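Local coordinates for protein pullulanase (Klebsiella oxytoca, PDB 2YOC) that hydrolyses the alpha-1,6-glucosidic linkages of pullulan and related branched dextrins, and is a membrane-binding enzyme secreted by a type 2 secretion system, at residues B[181-193]-B[202-214]. Sequence-based numbering, arbitrary orientation.
Sequences QDKPIVRLYYSHS and GKFTDRYLKLTPT
The guanidinium of Arg-187 lies flat on the ring of Tyr-208, with planes 11° apart and centres 4.1 Å apart. The stack is off-centre and also counts as a cation-pi pair. It belongs to the pullulanase N2 domain, an E-set-type beta domain. Here 207-211 runs antiparallel along strand 185-191, while strand 248-254 pairs with the other edge of that strand. With chi3 straight at -178°, Arg-187 CD passes CD2 and CE2 of Tyr-208 and the guanidinium reaches the ring's CZ. Arg-187 NH1 also donates in its own plane to Tyr-189 OH (2.8 Å). Ile-185 CG2 covers the opposite face of the guanidinium. Arg-187 NH2 bonds Val-21 O and Tyr-208 OH bonds Asp-20 OD2, tying the start of the modelled chain to this cluster. Tyr-208 CB sits over the centre of the Tyr-189 ring, 3.5 Å from its centroid. One residue before, Arg-207 CB lies over the face of the Tyr-190 ring. Val-186 CG1 meets Leu-211 CD1 at 3.7 Å, beside Phe-233. Backbone bonds join Leu-188 with Leu-209 in both directions, and Tyr-190 N with Arg-207 O. Leu-211 N (2.9 Å) and Lys-210 NZ (3.0 Å) approach Val-186 O from the two sides of its carbonyl plane.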
ATOM      1  N   GLN B 181      23.079  24.431  34.501  1.00 72.07           N
ATOM      2  CA  GLN B 181      22.826  23.058  34.959  1.00 72.16           C
ATOM      3  C   GLN B 181      24.069  22.481  35.654  1.00 78.38           C
ATOM      4  O   GLN B 181      25.174  22.534  35.089  1.00 79.91           O
ATOM      5  CB  GLN B 181      22.390  22.158  33.779  1.00 72.51           C
ATOM      6  CG  GLN B 181      22.378  20.668  34.072  1.00 70.20           C
ATOM      7  CD  GLN B 181      20.999  20.102  33.956  1.00 78.36           C
ATOM      8  OE1 GLN B 181      20.556  19.644  32.869  1.00 74.86           O
ATOM      9  NE2 GLN B 181      20.300  20.096  35.087  1.00 56.50           N
ATOM     10  N   ASP B 182      23.865  21.944  36.884  1.00 73.00           N
ATOM     11  CA  ASP B 182      24.871  21.319  37.743  1.00 72.05           C
ATOM     12  C   ASP B 182      25.980  22.266  38.239  1.00 79.01           C
ATOM     13  O   ASP B 182      26.888  21.819  38.952  1.00 81.06           O
ATOM     14  CB  ASP B 182      25.447  20.040  37.101  1.00 72.99           C
ATOM     15  CG  ASP B 182      24.437  18.938  36.737  1.00 81.58           C
ATOM     16  OD1 ASP B 182      23.508  18.687  37.544  1.00 82.07           O
ATOM     17  OD2 ASP B 182      24.632  18.269  35.675  1.00 80.90           O
ATOM     18  N   LYS B 183      25.903  23.573  37.901  1.00 74.62           N
ATOM     19  CA  LYS B 183      26.914  24.555  38.312  1.00 74.40           C
ATOM     20  C   LYS B 183      26.752  24.934  39.786  1.00 78.71           C
ATOM     21  O   LYS B 183      25.607  25.021  40.249  1.00 76.85           O
ATOM     22  CB  LYS B 183      26.923  25.777  37.381  1.00 76.75           C
ATOM     23  CG  LYS B 183      27.019  25.426  35.892  1.00 78.62           C
ATOM     24  CD  LYS B 183      28.245  24.581  35.570  1.00 92.95           C
ATOM     25  CE  LYS B 183      28.410  24.277  34.108  1.00109.63           C
ATOM     26  NZ  LYS B 183      28.573  25.505  33.285  1.00119.53           N
ATOM     27  N   PRO B 184      27.878  25.062  40.555  1.00 78.00           N
ATOM     28  CA  PRO B 184      27.769  25.371  42.005  1.00 78.49           C
ATOM     29  C   PRO B 184      27.157  26.744  42.333  1.00 81.60           C
ATOM     30  O   PRO B 184      26.314  26.842  43.238  1.00 80.88           O
ATOM     31  CB  PRO B 184      29.210  25.219  42.519  1.00 80.64           C
ATOM     32  CG  PRO B 184      30.065  25.409  41.348  1.00 84.77           C
ATOM     33  CD  PRO B 184      29.296  24.952  40.140  1.00 79.56           C
ATOM     34  N   ILE B 185      27.544  27.789  41.568  1.00 76.96           N
ATOM     35  CA  ILE B 185      26.985  29.132  41.717  1.00 76.76           C
ATOM     36  C   ILE B 185      26.083  29.483  40.502  1.00 77.53           C
ATOM     37  O   ILE B 185      26.556  29.494  39.355  1.00 75.08           O
ATOM     38  CB  ILE B 185      28.081  30.210  42.004  1.00 80.80           C
ATOM     39  CG1 ILE B 185      28.793  29.995  43.368  1.00 81.18           C
ATOM     40  CG2 ILE B 185      27.511  31.627  41.875  1.00 82.20           C
ATOM     41  CD1 ILE B 185      27.855  30.054  44.681  1.00 85.83           C
ATOM     42  N   VAL B 186      24.775  29.735  40.773  1.00 72.39           N
ATOM     43  CA  VAL B 186      23.784  30.139  39.757  1.00 69.94           C
ATOM     44  C   VAL B 186      23.062  31.367  40.290  1.00 70.46           C
ATOM     45  O   VAL B 186      22.400  31.301  41.333  1.00 69.48           O
ATOM     46  CB  VAL B 186      22.824  28.996  39.280  1.00 71.81           C
ATOM     47  CG1 VAL B 186      21.724  29.537  38.378  1.00 70.64           C
ATOM     48  CG2 VAL B 186      23.593  27.894  38.554  1.00 70.81           C
ATOM     49  N   ARG B 187      23.234  32.501  39.599  1.00 65.89           N
ATOM     50  CA  ARG B 187      22.635  33.758  40.062  1.00 66.43           C
ATOM     51  C   ARG B 187      21.967  34.600  38.996  1.00 71.26           C
ATOM     52  O   ARG B 187      22.366  34.569  37.826  1.00 71.30           O
ATOM     53  CB  ARG B 187      23.698  34.628  40.733  1.00 65.56           C
ATOM     54  CG  ARG B 187      24.136  34.153  42.093  1.00 74.98           C
ATOM     55  CD  ARG B 187      25.506  34.729  42.391  1.00 81.11           C
ATOM     56  NE  ARG B 187      26.022  34.277  43.678  1.00 79.74           N
ATOM     57  CZ  ARG B 187      27.134  34.740  44.238  1.00 98.95           C
ATOM     58  NH1 ARG B 187      27.847  35.689  43.635  1.00102.07           N
ATOM     59  NH2 ARG B 187      27.548  34.255  45.401  1.00 72.25           N
ATOM     60  N   LEU B 188      21.011  35.434  39.430  1.00 67.88           N
ATOM     61  CA  LEU B 188      20.386  36.392  38.537  1.00 67.94           C
ATOM     62  C   LEU B 188      20.836  37.818  38.898  1.00 74.15           C
ATOM     63  O   LEU B 188      20.264  38.445  39.784  1.00 72.36           O
ATOM     64  CB  LEU B 188      18.854  36.242  38.471  1.00 66.95           C
ATOM     65  CG  LEU B 188      18.112  37.134  37.472  1.00 71.22           C
ATOM     66  CD1 LEU B 188      18.563  36.871  36.056  1.00 70.18           C
ATOM     67  CD2 LEU B 188      16.621  36.939  37.594  1.00 72.79           C
ATOM     68  N   TYR B 189      21.896  38.294  38.230  1.00 73.82           N
ATOM     69  CA  TYR B 189      22.430  39.642  38.404  1.00 76.07           C
ATOM     70  C   TYR B 189      21.530  40.623  37.664  1.00 79.75           C
ATOM     71  O   TYR B 189      20.935  40.258  36.644  1.00 78.45           O
ATOM     72  CB  TYR B 189      23.884  39.730  37.883  1.00 79.04           C
ATOM     73  CG  TYR B 189      24.904  39.138  38.840  1.00 82.36           C
ATOM     74  CD1 TYR B 189      25.050  37.755  38.971  1.00 83.68           C
ATOM     75  CD2 TYR B 189      25.701  39.958  39.636  1.00 84.23           C
ATOM     76  CE1 TYR B 189      25.965  37.206  39.871  1.00 84.14           C
ATOM     77  CE2 TYR B 189      26.621  39.422  40.536  1.00 85.43           C
ATOM     78  CZ  TYR B 189      26.746  38.043  40.657  1.00 88.90           C
ATOM     79  OH  TYR B 189      27.659  37.520  41.547  1.00 82.00           O
ATOM     80  N   TYR B 190      21.418  41.860  38.182  1.00 76.62           N
ATOM     81  CA  TYR B 190      20.580  42.911  37.597  1.00 75.78           C
ATOM     82  C   TYR B 190      21.149  44.321  37.802  1.00 80.98           C
ATOM     83  O   TYR B 190      21.861  44.564  38.769  1.00 81.08           O
ATOM     84  CB  TYR B 190      19.133  42.817  38.134  1.00 75.56           C
ATOM     85  CG  TYR B 190      19.022  42.924  39.643  1.00 76.44           C
ATOM     86  CD1 TYR B 190      19.162  41.798  40.456  1.00 77.15           C
ATOM     87  CD2 TYR B 190      18.763  44.148  40.261  1.00 78.18           C
ATOM     88  CE1 TYR B 190      19.086  41.893  41.848  1.00 76.89           C
ATOM     89  CE2 TYR B 190      18.643  44.247  41.650  1.00 79.69           C
ATOM     90  CZ  TYR B 190      18.808  43.114  42.440  1.00 83.99           C
ATOM     91  OH  TYR B 190      18.719  43.194  43.809  1.00 84.65           O
ATOM     92  N   SER B 191      20.832  45.241  36.877  1.00 78.93           N
ATOM     93  CA  SER B 191      21.211  46.657  36.904  1.00 80.77           C
ATOM     94  C   SER B 191      20.123  47.476  36.232  1.00 84.91           C
ATOM     95  O   SER B 191      19.754  47.214  35.075  1.00 82.30           O
ATOM     96  CB  SER B 191      22.561  46.909  36.236  1.00 85.01           C
ATOM     97  OG  SER B 191      22.947  48.275  36.319  1.00 92.35           O
ATOM     98  N   HIS B 192      19.588  48.449  36.985  1.00 83.31           N
ATOM     99  CA  HIS B 192      18.511  49.285  36.502  1.00 83.86           C
ATOM    100  C   HIS B 192      18.946  50.203  35.380  1.00 86.88           C
ATOM    101  O   HIS B 192      18.300  50.208  34.322  1.00 84.15           O
ATOM    102  CB  HIS B 192      17.928  50.088  37.664  1.00 86.85           C
ATOM    103  CG  HIS B 192      16.824  51.029  37.275  1.00 91.18           C
ATOM    104  ND1 HIS B 192      17.087  52.351  36.928  1.00 94.30           N
ATOM    105  CD2 HIS B 192      15.485  50.824  37.237  1.00 92.15           C
ATOM    106  CE1 HIS B 192      15.908  52.891  36.660  1.00 93.59           C
ATOM    107  NE2 HIS B 192      14.914  52.016  36.849  1.00 92.75           N
ATOM    108  N   SER B 193      20.033  50.975  35.610  1.00 85.47           N
ATOM    109  CA  SER B 193      20.470  51.983  34.662  1.00 87.30           C
ATOM    110  C   SER B 193      21.745  51.706  33.888  1.00 94.61           C
ATOM    111  O   SER B 193      22.124  52.521  33.031  1.00 94.44           O
ATOM    112  CB  SER B 193      20.532  53.333  35.352  1.00 93.90           C
ATOM    113  OG  SER B 193      19.236  53.733  35.770  1.00108.63           O
ATOM    114  N   GLY B 202      37.839  42.993  37.756  1.00 97.62           N
ATOM    115  CA  GLY B 202      37.208  41.832  37.133  1.00 94.83           C
ATOM    116  C   GLY B 202      36.196  41.143  38.028  1.00 96.92           C
ATOM    117  O   GLY B 202      36.038  39.923  37.945  1.00 94.82           O
ATOM    118  N   LYS B 203      35.492  41.925  38.884  1.00 94.09           N
ATOM    119  CA  LYS B 203      34.459  41.439  39.805  1.00 92.66           C
ATOM    120  C   LYS B 203      33.046  41.875  39.375  1.00 95.12           C
ATOM    121  O   LYS B 203      32.848  42.961  38.821  1.00 93.53           O
ATOM    122  CB  LYS B 203      34.719  41.921  41.240  1.00 95.67           C
ATOM    123  CG  LYS B 203      35.964  41.370  41.906  1.00109.61           C
ATOM    124  CD  LYS B 203      36.017  41.838  43.358  1.00122.89           C
ATOM    125  CE  LYS B 203      37.319  41.509  44.048  1.00135.97           C
ATOM    126  NZ  LYS B 203      37.253  41.786  45.504  1.00148.04           N
ATOM    127  N   PHE B 204      32.066  41.015  39.665  1.00 91.94           N
ATOM    128  CA  PHE B 204      30.662  41.265  39.391  1.00 91.36           C
ATOM    129  C   PHE B 204      30.083  41.730  40.701  1.00 92.64           C
ATOM    130  O   PHE B 204      29.741  40.933  41.585  1.00 90.83           O
ATOM    131  CB  PHE B 204      29.963  40.032  38.794  1.00 92.47           C
ATOM    132  CG  PHE B 204      30.452  39.718  37.392  1.00 95.04           C
ATOM    133  CD1 PHE B 204      31.623  38.997  37.188  1.00 98.86           C
ATOM    134  CD2 PHE B 204      29.749  40.159  36.277  1.00 97.43           C
ATOM    135  CE1 PHE B 204      32.076  38.722  35.893  1.00 99.76           C
ATOM    136  CE2 PHE B 204      30.205  39.876  34.982  1.00 99.86           C
ATOM    137  CZ  PHE B 204      31.362  39.162  34.798  1.00 98.24           C
ATOM    138  N   THR B 205      30.099  43.067  40.838  1.00 88.34           N
ATOM    139  CA  THR B 205      29.672  43.879  41.982  1.00 88.24           C
ATOM    140  C   THR B 205      28.165  44.245  41.973  1.00 87.55           C
ATOM    141  O   THR B 205      27.636  44.640  43.023  1.00 84.92           O
ATOM    142  CB  THR B 205      30.509  45.140  42.000  1.00 99.37           C
ATOM    143  OG1 THR B 205      30.398  45.748  40.708  1.00104.67           O
ATOM    144  CG2 THR B 205      31.957  44.858  42.313  1.00 97.53           C
ATOM    145  N   ASP B 206      27.498  44.152  40.781  1.00 82.07           N
ATOM    146  CA  ASP B 206      26.065  44.427  40.596  1.00 80.44           C
ATOM    147  C   ASP B 206      25.232  43.523  41.485  1.00 82.37           C
ATOM    148  O   ASP B 206      25.611  42.385  41.759  1.00 81.80           O
ATOM    149  CB  ASP B 206      25.612  44.221  39.145  1.00 81.31           C
ATOM    150  CG  ASP B 206      26.329  45.043  38.106  1.00101.18           C
ATOM    151  OD1 ASP B 206      25.994  46.241  37.971  1.00104.75           O
ATOM    152  OD2 ASP B 206      27.020  44.445  37.259  1.00108.38           O
ATOM    153  N   ARG B 207      24.093  44.032  41.937  1.00 78.87           N
ATOM    154  CA  ARG B 207      23.151  43.316  42.791  1.00 78.41           C
ATOM    155  C   ARG B 207      22.750  41.975  42.108  1.00 79.62           C
ATOM    156  O   ARG B 207      22.744  41.896  40.880  1.00 78.39           O
ATOM    157  CB  ARG B 207      21.894  44.191  42.956  1.00 81.78           C
ATOM    158  CG  ARG B 207      22.011  45.469  43.805  1.00 96.51           C
ATOM    159  CD  ARG B 207      20.975  45.507  44.932  1.00107.76           C
ATOM    160  NE  ARG B 207      21.119  44.352  45.831  1.00122.34           N
ATOM    161  CZ  ARG B 207      20.455  44.174  46.973  1.00133.86           C
ATOM    162  NH1 ARG B 207      19.583  45.086  47.393  1.00126.21           N
ATOM    163  NH2 ARG B 207      20.658  43.083  47.702  1.00106.40           N
ATOM    164  N   TYR B 208      22.428  40.935  42.880  1.00 74.91           N
ATOM    165  CA  TYR B 208      22.007  39.663  42.289  1.00 73.15           C
ATOM    166  C   TYR B 208      20.982  38.990  43.162  1.00 79.69           C
ATOM    167  O   TYR B 208      20.661  39.511  44.228  1.00 79.46           O
ATOM    168  CB  TYR B 208      23.195  38.713  42.013  1.00 72.60           C
ATOM    169  CG  TYR B 208      24.029  38.371  43.229  1.00 74.13           C
ATOM    170  CD1 TYR B 208      25.105  39.171  43.608  1.00 76.50           C
ATOM    171  CD2 TYR B 208      23.732  37.262  44.017  1.00 74.68           C
ATOM    172  CE1 TYR B 208      25.863  38.876  44.739  1.00 78.43           C
ATOM    173  CE2 TYR B 208      24.500  36.942  45.140  1.00 75.33           C
ATOM    174  CZ  TYR B 208      25.564  37.755  45.500  1.00 87.15           C
ATOM    175  OH  TYR B 208      26.321  37.480  46.620  1.00 93.36           O
ATOM    176  N   LEU B 209      20.471  37.832  42.707  1.00 77.55           N
ATOM    177  CA  LEU B 209      19.562  36.961  43.451  1.00 77.94           C
ATOM    178  C   LEU B 209      20.122  35.539  43.332  1.00 84.30           C
ATOM    179  O   LEU B 209      20.635  35.161  42.264  1.00 84.34           O
ATOM    180  CB  LEU B 209      18.135  36.963  42.899  1.00 77.16           C
ATOM    181  CG  LEU B 209      17.382  38.263  42.638  1.00 82.61           C
ATOM    182  CD1 LEU B 209      16.042  37.948  42.023  1.00 81.58           C
ATOM    183  CD2 LEU B 209      17.169  39.070  43.905  1.00 86.54           C
ATOM    184  N   LYS B 210      20.024  34.751  44.410  1.00 80.60           N
ATOM    185  CA  LYS B 210      20.526  33.389  44.361  1.00 79.57           C
ATOM    186  C   LYS B 210      19.465  32.445  43.777  1.00 81.35           C
ATOM    187  O   LYS B 210      18.305  32.454  44.203  1.00 80.82           O
ATOM    188  CB  LYS B 210      21.085  32.930  45.733  1.00 82.58           C
ATOM    189  CG  LYS B 210      21.609  31.480  45.817  1.00 94.29           C
ATOM    190  CD  LYS B 210      23.023  31.271  45.217  1.00100.50           C
ATOM    191  CE  LYS B 210      23.361  29.808  44.973  1.00 98.77           C
ATOM    192  NZ  LYS B 210      23.195  29.406  43.541  1.00 89.68           N
ATOM    193  N   LEU B 211      19.858  31.675  42.760  1.00 75.24           N
ATOM    194  CA  LEU B 211      18.940  30.727  42.147  1.00 73.58           C
ATOM    195  C   LEU B 211      19.187  29.314  42.682  1.00 76.50           C
ATOM    196  O   LEU B 211      20.323  28.956  42.985  1.00 76.93           O
ATOM    197  CB  LEU B 211      18.986  30.795  40.608  1.00 72.30           C
ATOM    198  CG  LEU B 211      18.764  32.162  39.994  1.00 76.08           C
ATOM    199  CD1 LEU B 211      19.054  32.128  38.531  1.00 75.09           C
ATOM    200  CD2 LEU B 211      17.336  32.650  40.232  1.00 78.88           C
ATOM    201  N   THR B 212      18.118  28.543  42.869  1.00 71.99           N
ATOM    202  CA  THR B 212      18.194  27.201  43.440  1.00 71.54           C
ATOM    203  C   THR B 212      17.621  26.220  42.445  1.00 77.20           C
ATOM    204  O   THR B 212      16.570  26.517  41.862  1.00 77.26           O
ATOM    205  CB  THR B 212      17.439  27.113  44.793  1.00 72.42           C
ATOM    206  OG1 THR B 212      16.035  26.931  44.549  1.00 78.39           O
ATOM    207  CG2 THR B 212      17.695  28.330  45.731  1.00 57.09           C
ATOM    208  N   PRO B 213      18.253  25.037  42.244  1.00 73.84           N
ATOM    209  CA  PRO B 213      17.698  24.074  41.279  1.00 72.24           C
ATOM    210  C   PRO B 213      16.293  23.594  41.635  1.00 74.85           C
ATOM    211  O   PRO B 213      15.999  23.284  42.795  1.00 75.20           O
ATOM    212  CB  PRO B 213      18.720  22.939  41.289  1.00 73.65           C
ATOM    213  CG  PRO B 213      19.429  23.071  42.595  1.00 78.42           C
ATOM    214  CD  PRO B 213      19.495  24.526  42.855  1.00 75.18           C
ATOM    215  N   THR B 214      15.411  23.617  40.638  1.00 70.97           N
ATOM    216  CA  THR B 214      14.021  23.162  40.755  1.00 70.91           C
ATOM    217  C   THR B 214      13.608  22.367  39.529  1.00 75.60           C
ATOM    218  O   THR B 214      14.414  22.144  38.622  1.00 76.16           O
ATOM    219  CB  THR B 214      13.055  24.313  41.125  1.00 74.35           C
ATOM    220  OG1 THR B 214      11.828  23.743  41.595  1.00 71.78           O
ATOM    221  CG2 THR B 214      12.813  25.308  39.968  1.00 68.91           C
TER